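Local coordinates for secreted effector CSEP0064 (Blumeria graminis f. sp. hordei, PDB 6FMB), which binds host RNA as a non-catalytic RNase homologue and protects host ribosomal RNA from degradation induced by ribosome-inactivating proteins, at residues E30-Y35 against R52-E57. Sequence-based numbering, arbitrary orientation.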
loop_
_atom_site.group_PDB
_atom_site.type_symbol
_atom_site.label_atom_id
_atom_site.label_comp_id
_atom_site.label_asym_id
_atom_site.label_seq_id
_atom_site.Cartn_x
_atom_site.Cartn_y
_atom_site.Cartn_z
ATOM N N GLU A 30 0.240 3.507 -13.393
ATOM C CA GLU A 30 1.691 3.690 -13.530
ATOM C C GLU A 30 2.126 5.097 -13.915
ATOM O O GLU A 30 3.203 5.276 -14.412
ATOM C CB GLU A 30 2.277 2.622 -14.480
ATOM C CG GLU A 30 2.144 1.285 -13.774
ATOM C CD GLU A 30 2.666 0.058 -14.440
ATOM O OE1 GLU A 30 2.215 -1.026 -14.009
ATOM O OE2 GLU A 30 3.544 0.131 -15.279
ATOM N N SER A 31 1.295 6.091 -13.635
ATOM C CA SER A 31 1.568 7.456 -14.134
ATOM C C SER A 31 2.198 8.386 -13.092
ATOM O O SER A 31 2.637 9.484 -13.457
ATOM C CB SER A 31 0.284 8.070 -14.663
ATOM O OG SER A 31 -0.597 8.414 -13.607
ATOM N N PHE A 32 2.224 7.984 -11.819
ATOM C CA PHE A 32 2.809 8.816 -10.755
ATOM C C PHE A 32 4.098 8.144 -10.302
ATOM O O PHE A 32 4.093 7.254 -9.448
ATOM C CB PHE A 32 1.814 9.011 -9.595
ATOM C CG PHE A 32 2.280 9.986 -8.544
ATOM C CD1 PHE A 32 2.224 11.365 -8.762
ATOM C CD2 PHE A 32 2.776 9.528 -7.327
ATOM C CE1 PHE A 32 2.663 12.252 -7.795
ATOM C CE2 PHE A 32 3.205 10.422 -6.354
ATOM C CZ PHE A 32 3.126 11.783 -6.580
ATOM N N HIS A 33 5.200 8.532 -10.946
ATOM C CA HIS A 33 6.520 7.964 -10.682
ATOM C C HIS A 33 6.492 6.423 -10.779
ATOM O O HIS A 33 7.155 5.743 -10.019
ATOM C CB HIS A 33 7.033 8.461 -9.312
ATOM C CG HIS A 33 7.024 9.953 -9.186
ATOM N ND1 HIS A 33 8.094 10.729 -9.559
ATOM C CD2 HIS A 33 6.071 10.817 -8.751
ATOM C CE1 HIS A 33 7.810 12.001 -9.356
ATOM N NE2 HIS A 33 6.587 12.086 -8.870
ATOM N N GLY A 34 5.735 5.914 -11.750
ATOM C CA GLY A 34 5.669 4.480 -12.008
ATOM C C GLY A 34 4.531 3.716 -11.342
ATOM O O GLY A 34 4.382 2.513 -11.594
ATOM N N TYR A 35 3.725 4.407 -10.528
ATOM C CA TYR A 35 2.665 3.783 -9.728
ATOM C C TYR A 35 1.342 4.513 -9.956
ATOM O O TYR A 35 1.351 5.670 -10.401
ATOM C CB TYR A 35 3.094 3.789 -8.235
ATOM C CG TYR A 35 4.258 2.842 -8.038
ATOM C CD1 TYR A 35 5.562 3.249 -8.275
ATOM C CD2 TYR A 35 4.047 1.497 -7.720
ATOM C CE1 TYR A 35 6.630 2.360 -8.188
ATOM C CE2 TYR A 35 5.107 0.608 -7.604
ATOM C CZ TYR A 35 6.388 1.039 -7.848
ATOM O OH TYR A 35 7.439 0.165 -7.761
ATOM N N ARG A 52 -5.155 -1.977 -6.294
ATOM C CA ARG A 52 -4.020 -1.164 -6.686
ATOM C C ARG A 52 -2.894 -1.275 -5.662
ATOM O O ARG A 52 -3.121 -1.426 -4.450
ATOM C CB ARG A 52 -4.436 0.296 -6.883
ATOM C CG ARG A 52 -5.317 0.488 -8.104
ATOM C CD ARG A 52 -5.691 1.933 -8.332
ATOM N NE ARG A 52 -6.333 2.078 -9.630
ATOM C CZ ARG A 52 -6.294 3.164 -10.394
ATOM N NH1 ARG A 52 -5.728 4.273 -9.966
ATOM N NH2 ARG A 52 -6.878 3.132 -11.584
ATOM N N GLN A 53 -1.667 -1.190 -6.189
ATOM C CA GLN A 53 -0.434 -1.173 -5.406
ATOM C C GLN A 53 0.134 0.246 -5.407
ATOM O O GLN A 53 0.307 0.824 -6.482
ATOM C CB GLN A 53 0.599 -2.138 -5.980
ATOM C CG GLN A 53 1.879 -2.259 -5.143
ATOM C CD GLN A 53 3.168 -2.321 -5.928
ATOM O OE1 GLN A 53 3.175 -2.148 -7.130
ATOM N NE2 GLN A 53 4.277 -2.526 -5.226
ATOM N N PHE A 54 0.418 0.800 -4.213
ATOM C CA PHE A 54 0.981 2.152 -4.146
ATOM C C PHE A 54 1.989 2.183 -3.012
ATOM O O PHE A 54 1.731 1.631 -1.930
ATOM C CB PHE A 54 -0.121 3.210 -3.957
ATOM C CG PHE A 54 0.342 4.618 -4.249
ATOM C CD1 PHE A 54 0.336 5.122 -5.550
ATOM C CD2 PHE A 54 0.790 5.459 -3.230
ATOM C CE1 PHE A 54 0.801 6.395 -5.830
ATOM C CE2 PHE A 54 1.240 6.747 -3.513
ATOM C CZ PHE A 54 1.239 7.213 -4.820
ATOM N N PRO A 55 3.157 2.816 -3.227
ATOM C CA PRO A 55 4.159 2.799 -2.166
ATOM C C PRO A 55 3.787 3.661 -0.951
ATOM O O PRO A 55 2.961 4.583 -1.050
ATOM C CB PRO A 55 5.433 3.342 -2.867
ATOM C CG PRO A 55 5.188 3.151 -4.333
ATOM C CD PRO A 55 3.718 3.445 -4.452
ATOM N N VAL A 56 4.408 3.360 0.189
ATOM C CA VAL A 56 4.175 4.100 1.442
ATOM C C VAL A 56 5.532 4.274 2.140
ATOM O O VAL A 56 6.448 3.462 1.958
ATOM C CB VAL A 56 3.095 3.375 2.318
ATOM C CG1 VAL A 56 3.595 2.056 2.873
ATOM C CG2 VAL A 56 2.568 4.255 3.461
ATOM N N GLU A 57 5.637 5.358 2.921
ATOM C CA GLU A 57 6.843 5.737 3.669
ATOM C C GLU A 57 6.724 5.372 5.136
ATOM O O GLU A 57 5.622 5.310 5.679
ATOM C CB GLU A 57 7.026 7.254 3.629
ATOM C CG GLU A 57 7.127 7.865 2.251
ATOM C CD GLU A 57 8.471 7.612 1.609
ATOM O OE1 GLU A 57 9.317 6.951 2.240
ATOM O OE2 GLU A 57 8.702 8.086 0.485
HETATM O O HOH W 1 6.996 -2.257 -6.409
#
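Tyr35 lies across Pro55 and beside Gln53, and it carries most of the contact between the loop 30-35 and the strand 51-56. Tyr35 CB packs 4.1 Å from Phe54 CD1 and also touches the proline ring. CG stands anti to the carbonyl carbon (chi1 -68°), which brings Tyr35 CG 3.7 Å from Pro55 CD. The ring then spreads over the proline, with Pro55 CG 3.8 Å from the Tyr35 ring centroid and only 10° off its normal, a CH-pi contact over the face. Pro55 CG sits closest to CG and CD2 of the tyrosine and a little farther from CD1 and CE1, while CD2 also touches Pro55 CD; on the CE2 side the ring meets Gln53. There Gln53 OE1 sits at the ring edge, 3.4 Å from Tyr35 CE2, and the amide plane is turned 69° from the ring. At the tip, Tyr35 OH reaches a water at 2.8 Å, and the same water accepts a hydrogen bond from Gln53 NE2 at 3.0 Å. The water bridges the two side chains; no direct hydrogen bond joins the two segments.

Phe32 adds a second apolar touch. Its CD2 comes to the edge of the Phe54 ring, 3.7 Å from Phe54 CZ. Pro55 CD covers one face of that same Phe54 ring near its rim, and Phe54 continues onto Leu23 and Ala24 of helix 14-24. Beyond the two segments, Trp63 meets the Tyr35 ring with planes nearly perpendicular, and Tyr27 stacks on Phe32.

Phe32 to Tyr35 form a type I' turn, closed by backbone hydrogen bonds in both directions, and Ser31 and Phe32 both face Tyr35 as a classic beta bulge. This bulged turn thus lays Tyr35 and Phe32 against side chains of strand 51-56 in the four-stranded antiparallel sheet of an RNase-like fold.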